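Local coordinates for protein quinoline 2-oxidoreductase small subunit (Pseudomonas putida, PDB 1T3Q) that probably passes electrons through its two [2Fe-2S] clusters from the molybdenum centre to FAD in the enzyme that oxidises quinoline at carbon 2, at residues D97-H102 / I151-D156; S13-G18 / G77-T82. All coordinates share one frame; numbering follows the deposited sequence.

From the N terminus, strand 10-16 comes first and is later joined by strand 79-81, after a loop carrying strand 19-25, helix 31-39, strands 57-60 and 63-66 and the ligands of the first [2Fe-2S] cluster; contact 2 closes that loop. The chain passes into helix 94-101, and contact 1 closes a second loop, half of it helix and without strands, as helix 148-154 returns past the other cluster's ligands. The loops follow in series, neither nested nor crossed. The centres of contacts 1 and 2 lie about 27 Å apart on opposite sides of the chain's centre, contact 2 pairing two neighbouring strands of the N-terminal sheet and contact 1 joining two helices of the C-terminal region.

Contact 1: residues D97-H102 / I151-D156; sequences DSFRRH and IDAITD
Ser98 and Asp156 both carry their first side-chain branch anti to the backbone N (chi1 -174° for Ser98 OG, -176° for Asp156 CG), which places Ser98 OG beside Ala153 O and Asp156 CG within range of the Arg101 guanidinium. Ser98 OG gives its proton to the carbonyl Ala153 O at 2.7 Å, near the end of helix 148-154. Serine suits this place because it is small and can donate: Ser98 CA and Ala153 CA are 5.1 Å apart. Ala153 has only a methyl to fit in, and Ala153 CB lies 3.7 Å from Phe99 CD1, while Ile154 CG1 sits alongside the same ring at Phe99 CE1. Phe99 also packs on Met114 and Leu115 of helix 111-124 and on Leu27 of the large subunit. The contact thus joins two helices of the all-helical [2Fe-2S] binding domain, with the Phe99 side chain about 8 Å from a bound cluster. Beyond the apolar part the pairing turns ionic. Arg101 NH1 bonds Asp156 OD2 at 3.1 Å, coming from above the carboxylate plane, and the two side chains cross at about a right angle. Arg101 NE is held by Asp97 OD1 at 2.7 Å, in the guanidinium plane, so the guanidinium is gripped by two acidic residues and its rotation is restrained. Asp156 OD2 also caps Ala158 N at the start of helix 157-164, which suits aspartate to this N-cap. His102 lays one ring face over the peptide between Asp152 and Ala153, with Asp152 O 3.9 Å above the ring centre. His102 ND1 donates to Ser98 O at 3.2 Å, which fixes the ring's rotation, and His102 CD2 rests on Asp152 CB, whose carboxylate turns to Arg130.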
loop_
_atom_site.group_PDB
_atom_site.type_symbol
_atom_site.label_atom_id
_atom_site.label_comp_id
_atom_site.label_asym_id
_atom_site.label_seq_id
_atom_site.Cartn_x
_atom_site.Cartn_y
_atom_site.Cartn_z
ATOM N N ASP A 97 8.521 14.969 23.235
ATOM C CA ASP A 97 8.066 14.137 24.337
ATOM C C ASP A 97 7.119 14.908 25.242
ATOM O O ASP A 97 6.150 14.346 25.765
ATOM C CB ASP A 97 9.259 13.618 25.142
ATOM C CG ASP A 97 8.831 12.827 26.357
ATOM O OD1 ASP A 97 8.856 13.385 27.475
ATOM O OD2 ASP A 97 8.456 11.652 26.188
ATOM N N SER A 98 7.390 16.198 25.423
ATOM C CA SER A 98 6.539 17.031 26.256
ATOM C C SER A 98 5.153 17.175 25.619
ATOM O O SER A 98 4.134 17.107 26.310
ATOM C CB SER A 98 7.165 18.407 26.444
ATOM O OG SER A 98 6.414 19.163 27.370
ATOM N N PHE A 99 5.117 17.389 24.308
ATOM C CA PHE A 99 3.837 17.509 23.603
ATOM C C PHE A 99 3.000 16.256 23.876
ATOM O O PHE A 99 1.793 16.336 24.121
ATOM C CB PHE A 99 4.068 17.643 22.088
ATOM C CG PHE A 99 4.063 19.061 21.592
ATOM C CD1 PHE A 99 4.949 20.005 22.114
ATOM C CD2 PHE A 99 3.174 19.456 20.597
ATOM C CE1 PHE A 99 4.947 21.317 21.653
ATOM C CE2 PHE A 99 3.164 20.773 20.126
ATOM C CZ PHE A 99 4.052 21.705 20.654
ATOM N N ARG A 100 3.657 15.099 23.835
ATOM C CA ARG A 100 2.988 13.827 24.062
ATOM C C ARG A 100 2.500 13.683 25.504
ATOM O O ARG A 100 1.346 13.321 25.741
ATOM C CB ARG A 100 3.929 12.667 23.730
ATOM C CG ARG A 100 3.255 11.315 23.787
ATOM C CD ARG A 100 4.252 10.187 23.667
ATOM N NE ARG A 100 3.576 8.894 23.664
ATOM C CZ ARG A 100 4.168 7.746 23.973
ATOM N NH1 ARG A 100 5.450 7.736 24.312
ATOM N NH2 ARG A 100 3.478 6.611 23.944
ATOM N N ARG A 101 3.379 13.964 26.462
ATOM C CA ARG A 101 3.017 13.854 27.874
ATOM C C ARG A 101 1.860 14.769 28.264
ATOM O O ARG A 101 1.039 14.410 29.109
ATOM C CB ARG A 101 4.231 14.160 28.765
ATOM C CG ARG A 101 5.305 13.084 28.740
ATOM C CD ARG A 101 6.412 13.345 29.764
ATOM N NE ARG A 101 7.285 14.463 29.405
ATOM C CZ ARG A 101 7.190 15.689 29.905
ATOM N NH1 ARG A 101 8.039 16.629 29.512
ATOM N NH2 ARG A 101 6.254 15.980 30.800
ATOM N N HIS A 102 1.786 15.945 27.648
ATOM C CA HIS A 102 0.724 16.893 27.964
ATOM C C HIS A 102 -0.475 16.818 27.025
ATOM O O HIS A 102 -1.400 17.618 27.145
ATOM C CB HIS A 102 1.263 18.330 27.960
ATOM C CG HIS A 102 2.140 18.650 29.133
ATOM N ND1 HIS A 102 3.503 18.451 29.120
ATOM C CD2 HIS A 102 1.841 19.137 30.360
ATOM C CE1 HIS A 102 4.009 18.805 30.291
ATOM N NE2 HIS A 102 3.022 19.224 31.060
ATOM N N ILE A 151 0.508 25.040 25.469
ATOM C CA ILE A 151 1.177 26.025 26.319
ATOM C C ILE A 151 1.849 25.244 27.453
ATOM O O ILE A 151 2.990 25.528 27.830
ATOM C CB ILE A 151 0.175 27.040 26.925
ATOM C CG1 ILE A 151 -0.650 27.701 25.815
ATOM C CG2 ILE A 151 0.920 28.113 27.721
ATOM C CD1 ILE A 151 0.164 28.442 24.770
ATOM N N ASP A 152 1.138 24.253 27.983
ATOM C CA ASP A 152 1.669 23.414 29.058
ATOM C C ASP A 152 2.948 22.713 28.604
ATOM O O ASP A 152 3.943 22.684 29.327
ATOM C CB ASP A 152 0.664 22.327 29.456
ATOM C CG ASP A 152 -0.595 22.879 30.096
ATOM O OD1 ASP A 152 -1.559 22.095 30.233
ATOM O OD2 ASP A 152 -0.629 24.070 30.472
ATOM N N ALA A 153 2.906 22.133 27.408
ATOM C CA ALA A 153 4.044 21.404 26.866
ATOM C C ALA A 153 5.287 22.271 26.689
ATOM O O ALA A 153 6.387 21.863 27.065
ATOM C CB ALA A 153 3.668 20.752 25.530
ATOM N N ILE A 154 5.108 23.462 26.127
ATOM C CA ILE A 154 6.227 24.369 25.883
ATOM C C ILE A 154 6.869 24.933 27.154
ATOM O O ILE A 154 8.070 25.209 27.173
ATOM C CB ILE A 154 5.785 25.539 24.974
ATOM C CG1 ILE A 154 5.333 24.985 23.621
ATOM C CG2 ILE A 154 6.934 26.540 24.796
ATOM C CD1 ILE A 154 4.630 25.994 22.737
ATOM N N THR A 155 6.077 25.090 28.211
ATOM C CA THR A 155 6.587 25.631 29.467
ATOM C C THR A 155 6.994 24.555 30.464
ATOM O O THR A 155 7.329 24.859 31.608
ATOM C CB THR A 155 5.549 26.554 30.147
ATOM O OG1 THR A 155 4.309 25.853 30.312
ATOM C CG2 THR A 155 5.318 27.802 29.312
ATOM N N ASP A 156 6.962 23.300 30.028
ATOM C CA ASP A 156 7.337 22.175 30.882
ATOM C C ASP A 156 8.790 22.363 31.321
ATOM O O ASP A 156 9.653 22.684 30.506
ATOM C CB ASP A 156 7.198 20.863 30.107
ATOM C CG ASP A 156 7.478 19.646 30.963
ATOM O OD1 ASP A 156 6.521 19.086 31.532
ATOM O OD2 ASP A 156 8.663 19.250 31.072
HETATM O O HOH W 1 4.687 20.337 33.644
#

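Contact 2: residues S13-G18 / G77-T82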
loop_
_atom_site.group_PDB
_atom_site.type_symbol
_atom_site.label_atom_id
_atom_site.label_comp_id
_atom_site.label_asym_id
_atom_site.label_seq_id
_atom_site.Cartn_x
_atom_site.Cartn_y
_atom_site.Cartn_z
ATOM N N SER A 13 19.964 24.607 -4.667
ATOM C CA SER A 13 20.898 24.038 -3.711
ATOM C C SER A 13 20.618 24.587 -2.316
ATOM O O SER A 13 20.738 25.790 -2.073
ATOM C CB SER A 13 22.330 24.373 -4.138
ATOM O OG SER A 13 23.272 23.852 -3.222
ATOM N N ALA A 14 20.237 23.704 -1.400
ATOM C CA ALA A 14 19.940 24.113 -0.030
ATOM C C ALA A 14 20.228 22.980 0.948
ATOM O O ALA A 14 20.247 21.809 0.571
ATOM C CB ALA A 14 18.473 24.533 0.085
ATOM N N THR A 15 20.473 23.330 2.204
ATOM C CA THR A 15 20.722 22.311 3.207
ATOM C C THR A 15 19.385 22.024 3.885
ATOM O O THR A 15 18.708 22.935 4.354
ATOM C CB THR A 15 21.745 22.791 4.249
ATOM O OG1 THR A 15 22.995 23.046 3.596
ATOM C CG2 THR A 15 21.953 21.737 5.315
ATOM N N ILE A 16 18.998 20.755 3.910
ATOM C CA ILE A 16 17.734 20.362 4.522
ATOM C C ILE A 16 18.019 19.390 5.651
ATOM O O ILE A 16 18.552 18.302 5.431
ATOM C CB ILE A 16 16.801 19.705 3.485
ATOM C CG1 ILE A 16 16.578 20.668 2.318
ATOM C CG2 ILE A 16 15.468 19.331 4.144
ATOM C CD1 ILE A 16 15.690 20.122 1.207
ATOM N N ASN A 17 17.672 19.804 6.864
ATOM C CA ASN A 17 17.893 19.014 8.064
ATOM C C ASN A 17 19.351 18.587 8.211
ATOM O O ASN A 17 19.650 17.431 8.517
ATOM C CB ASN A 17 16.962 17.798 8.080
ATOM C CG ASN A 17 15.498 18.201 8.129
ATOM O OD1 ASN A 17 15.150 19.210 8.740
ATOM N ND2 ASN A 17 14.639 17.418 7.493
ATOM N N GLY A 18 20.254 19.536 7.980
ATOM C CA GLY A 18 21.676 19.266 8.114
ATOM C C GLY A 18 22.373 18.660 6.911
ATOM O O GLY A 18 23.601 18.624 6.869
ATOM N N GLY A 77 20.679 28.425 -1.260
ATOM C CA GLY A 77 21.653 28.894 -0.289
ATOM C C GLY A 77 21.181 28.967 1.148
ATOM O O GLY A 77 21.882 29.517 2.001
ATOM N N CYS A 78 20.006 28.414 1.431
ATOM C CA CYS A 78 19.467 28.443 2.787
ATOM C C CYS A 78 19.575 27.103 3.507
ATOM O O CYS A 78 19.725 26.052 2.880
ATOM C CB CYS A 78 17.996 28.867 2.765
ATOM S SG CYS A 78 17.701 30.529 2.119
ATOM N N SER A 79 19.510 27.158 4.834
ATOM C CA SER A 79 19.555 25.965 5.663
ATOM C C SER A 79 18.137 25.782 6.201
ATOM O O SER A 79 17.652 26.589 6.994
ATOM C CB SER A 79 20.534 26.151 6.822
ATOM O OG SER A 79 20.496 25.034 7.692
ATOM N N ILE A 80 17.481 24.717 5.757
ATOM C CA ILE A 80 16.102 24.432 6.143
ATOM C C ILE A 80 15.964 23.299 7.151
ATOM O O ILE A 80 16.647 22.277 7.056
ATOM C CB ILE A 80 15.274 24.073 4.895
ATOM C CG1 ILE A 80 15.239 25.270 3.942
ATOM C CG2 ILE A 80 13.873 23.638 5.304
ATOM C CD1 ILE A 80 14.639 24.957 2.581
ATOM N N GLU A 81 15.063 23.487 8.112
ATOM C CA GLU A 81 14.797 22.487 9.133
ATOM C C GLU A 81 13.310 22.159 9.145
ATOM O O GLU A 81 12.485 23.028 9.422
ATOM C CB GLU A 81 15.191 23.009 10.516
ATOM C CG GLU A 81 16.678 23.086 10.772
ATOM C CD GLU A 81 16.975 23.746 12.102
ATOM O OE1 GLU A 81 16.995 24.995 12.155
ATOM O OE2 GLU A 81 17.168 23.017 13.096
ATOM N N THR A 82 12.967 20.912 8.834
ATOM C CA THR A 82 11.569 20.491 8.853
ATOM C C THR A 82 11.375 19.602 10.082
ATOM O O THR A 82 12.349 19.217 10.744
ATOM C CB THR A 82 11.181 19.703 7.585
ATOM O OG1 THR A 82 11.912 18.473 7.534
ATOM C CG2 THR A 82 11.486 20.525 6.334
HETATM O O HOH W 2 19.430 22.161 7.713
#
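Asn17 and Thr82 meet with their side chains crossing at about a right angle, and the flat amide of Asn17 is used at both ends. Asn17 OD1 accepts from the backbone Thr82 N at 2.8 Å, on a lone pair in the carbonyl plane, while Asn17 ND2 donates to Thr82 OG1 at 2.9 Å with the oxygen in the amide plane. Two bonds to one residue fix how the amide is turned about chi2 and show which end is oxygen. An alanine in place of Asn17 would probably leave Thr82 N without this acceptor and Thr82 OG1 without its amide donor, though the backbone bond from Asn17 N would remain. Thr82 OG1 takes the crowded position between its own N and carbonyl carbon (chi1 65°), and it also bonds Glu84. Upstream, strands 10-16 and 79-81 run parallel as neighbours in the mixed sheet of the beta-grasp fold of plant-type [2Fe-2S] ferredoxins. Their bonds alternate in direction: Thr15 N donates to Cys78 O, Ile80 N to Thr15 O at 2.6 Å, and Asn17 N to Ile80 O at 2.7 Å. Side chains alternate too. Ile16 and Ile80 share the face covered by helix 31-39, touching there Leu35 and Leu31 respectively, and their branched chains approach loosely, Ile16 CG1 being 4.5 Å from Ile80 CB. Thr15 and Ser79 project from the other face, where polar side chains suit a partly exposed surface. On that side a water links Gly18 N, Ile80 O and Ser79 OG, the last at 3.1 Å. Gly18's backbone shape would drive any side chain against Asn17 O.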